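PDB 3HHL: RPA0582 from Rhodopseudomonas palustris, which is of unknown function but belongs to the DUF1330 family of the dimeric alpha+beta barrel clan, and is a two-chain assembly here. Local coordinates for residues B[25-30]-B[126-131]. Numbering follows the deposited sequence.
Sequences IHMLNL and LIRLKP
Pro131 lays CG over the centre of the His26 ring, 3.5 Å from its centroid and almost exactly on the ring normal, a CH-pi contact to which the rigid, apolar proline ring offers its CG methylene. Next to it, His26 and Leu129 form an antiparallel hydrogen-bonded pair: His26 N reaches Leu129 O at 2.9 Å in a nearly straight bond (178°), and Leu129 N returns to His26 O at 2.8 Å. Leu28 and Ile127 repeat the pattern two residues on, and Leu28 CB also meets Leu129 CD1 at 3.7 Å; the branched apolar side chains of Leu28, Ile127 and Leu129 lie on this face beside His26.

On the other face, the unbranched chain of Met27, a selenomethionine, bends at chi2 and chi3 (-57° and -76°), which lays SE 3.8 Å from Arg128 CB and carries CE to Leu126 CG at 3.7 Å. Arg128 instead extends its chain past Ile25 CG2, and its NE makes a salt bridge with Glu76 of the partner chain. Both ring nitrogens of His26 are hydrogen-bonded, NE2 to Glu94 and ND1 to Trp71 of the partner chain, which should fix the ring's rotation beneath the proline.

Strand 89-95 flanks 25-30 on its other side, while 126-131 pairs with a strand of the second chain. This continuation of an antiparallel sheet across the interface is characteristic of the dimeric alpha+beta barrel fold.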
loop_
_atom_site.group_PDB
_atom_site.type_symbol
_atom_site.label_atom_id
_atom_site.label_comp_id
_atom_site.label_asym_id
_atom_site.label_seq_id
_atom_site.Cartn_x
_atom_site.Cartn_y
_atom_site.Cartn_z
ATOM N N ILE B 25 10.332 4.407 -10.780
ATOM C CA ILE B 25 10.083 4.018 -9.423
ATOM C C ILE B 25 8.617 4.341 -9.181
ATOM O O ILE B 25 8.119 5.334 -9.679
ATOM C CB ILE B 25 10.945 4.757 -8.390
ATOM C CG1 ILE B 25 10.939 6.268 -8.615
ATOM C CG2 ILE B 25 12.341 4.270 -8.465
ATOM C CD1 ILE B 25 11.532 7.131 -7.450
ATOM N N HIS B 26 7.938 3.469 -8.450
ATOM C CA HIS B 26 6.571 3.683 -8.054
ATOM C C HIS B 26 6.586 3.886 -6.563
ATOM O O HIS B 26 7.164 3.113 -5.818
ATOM C CB HIS B 26 5.701 2.486 -8.426
ATOM C CG HIS B 26 5.214 2.517 -9.834
ATOM N ND1 HIS B 26 4.315 1.602 -10.322
ATOM C CD2 HIS B 26 5.522 3.346 -10.868
ATOM C CE1 HIS B 26 4.063 1.887 -11.591
ATOM N NE2 HIS B 26 4.791 2.933 -11.954
HETATM N N MSE B 27 5.963 4.959 -6.136
HETATM C CA MSE B 27 5.968 5.360 -4.774
HETATM C C MSE B 27 4.529 5.179 -4.247
HETATM O O MSE B 27 3.634 5.992 -4.537
HETATM C CB MSE B 27 6.399 6.808 -4.699
HETATM C CG MSE B 27 7.783 7.091 -5.219
HETATM SE SE MSE B 27 9.216 6.092 -4.390
HETATM C CE MSE B 27 9.440 6.942 -2.698
ATOM N N LEU B 28 4.331 4.113 -3.475
ATOM C CA LEU B 28 3.061 3.866 -2.808
ATOM C C LEU B 28 2.980 4.717 -1.557
ATOM O O LEU B 28 3.794 4.551 -0.661
ATOM C CB LEU B 28 2.925 2.407 -2.443
ATOM C CG LEU B 28 1.650 1.971 -1.740
ATOM C CD1 LEU B 28 0.373 2.418 -2.471
ATOM C CD2 LEU B 28 1.717 0.414 -1.564
ATOM N N ASN B 29 2.035 5.645 -1.516
ATOM C CA ASN B 29 1.819 6.515 -0.347
ATOM C C ASN B 29 0.567 6.046 0.447
ATOM O O ASN B 29 -0.551 5.959 -0.117
ATOM C CB ASN B 29 1.529 7.946 -0.822
ATOM C CG ASN B 29 2.736 8.674 -1.335
ATOM O OD1 ASN B 29 3.215 9.587 -0.677
ATOM N ND2 ASN B 29 3.232 8.298 -2.520
ATOM N N LEU B 30 0.721 5.740 1.723
ATOM C CA LEU B 30 -0.420 5.525 2.603
ATOM C C LEU B 30 -0.439 6.722 3.584
ATOM O O LEU B 30 0.500 6.920 4.331
ATOM C CB LEU B 30 -0.293 4.207 3.356
ATOM C CG LEU B 30 0.029 2.975 2.507
ATOM C CD1 LEU B 30 0.287 1.770 3.372
ATOM C CD2 LEU B 30 -1.082 2.675 1.503
ATOM N N LEU B 126 5.576 5.528 2.965
ATOM C CA LEU B 126 5.996 5.818 1.590
ATOM C C LEU B 126 6.906 4.671 1.208
ATOM O O LEU B 126 8.021 4.554 1.714
ATOM C CB LEU B 126 6.722 7.170 1.491
ATOM C CG LEU B 126 7.128 7.676 0.096
ATOM C CD1 LEU B 126 5.908 7.773 -0.754
ATOM C CD2 LEU B 126 7.869 9.052 0.143
ATOM N N ILE B 127 6.388 3.805 0.344
ATOM C CA ILE B 127 7.056 2.573 -0.024
ATOM C C ILE B 127 7.561 2.698 -1.433
ATOM O O ILE B 127 6.803 3.022 -2.339
ATOM C CB ILE B 127 6.085 1.396 0.066
ATOM C CG1 ILE B 127 5.428 1.368 1.481
ATOM C CG2 ILE B 127 6.830 0.107 -0.265
ATOM C CD1 ILE B 127 4.395 0.257 1.697
ATOM N N ARG B 128 8.846 2.456 -1.619
ATOM C CA ARG B 128 9.428 2.544 -2.932
ATOM C C ARG B 128 9.355 1.179 -3.591
ATOM O O ARG B 128 9.797 0.210 -2.993
ATOM C CB ARG B 128 10.865 2.972 -2.852
ATOM C CG ARG B 128 11.568 2.891 -4.209
ATOM C CD ARG B 128 13.069 3.178 -4.080
ATOM N NE ARG B 128 13.796 2.726 -5.240
ATOM C CZ ARG B 128 15.025 3.066 -5.562
ATOM N NH1 ARG B 128 15.712 3.888 -4.811
ATOM N NH2 ARG B 128 15.584 2.537 -6.646
ATOM N N LEU B 129 8.818 1.117 -4.823
ATOM C CA LEU B 129 8.760 -0.134 -5.563
ATOM C C LEU B 129 9.281 -0.005 -6.981
ATOM O O LEU B 129 9.201 1.067 -7.578
ATOM C CB LEU B 129 7.342 -0.666 -5.571
ATOM C CG LEU B 129 6.666 -0.744 -4.186
ATOM C CD1 LEU B 129 5.609 0.377 -4.029
ATOM C CD2 LEU B 129 6.059 -2.086 -3.899
ATOM N N LYS B 130 9.834 -1.098 -7.503
ATOM C CA LYS B 130 10.078 -1.232 -8.930
ATOM C C LYS B 130 8.845 -1.869 -9.530
ATOM O O LYS B 130 8.477 -2.937 -9.141
ATOM C CB LYS B 130 11.248 -2.150 -9.203
ATOM C CG LYS B 130 11.624 -2.228 -10.669
ATOM C CD LYS B 130 12.149 -3.556 -11.129
ATOM C CE LYS B 130 13.631 -3.647 -11.103
ATOM N NZ LYS B 130 14.042 -5.105 -10.764
ATOM N N PRO B 131 8.225 -1.231 -10.507
ATOM C CA PRO B 131 7.058 -1.809 -11.173
ATOM C C PRO B 131 7.333 -3.135 -11.854
ATOM O O PRO B 131 8.316 -3.248 -12.523
ATOM C CB PRO B 131 6.706 -0.763 -12.246
ATOM C CG PRO B 131 7.397 0.426 -11.879
ATOM C CD PRO B 131 8.616 0.040 -11.118
#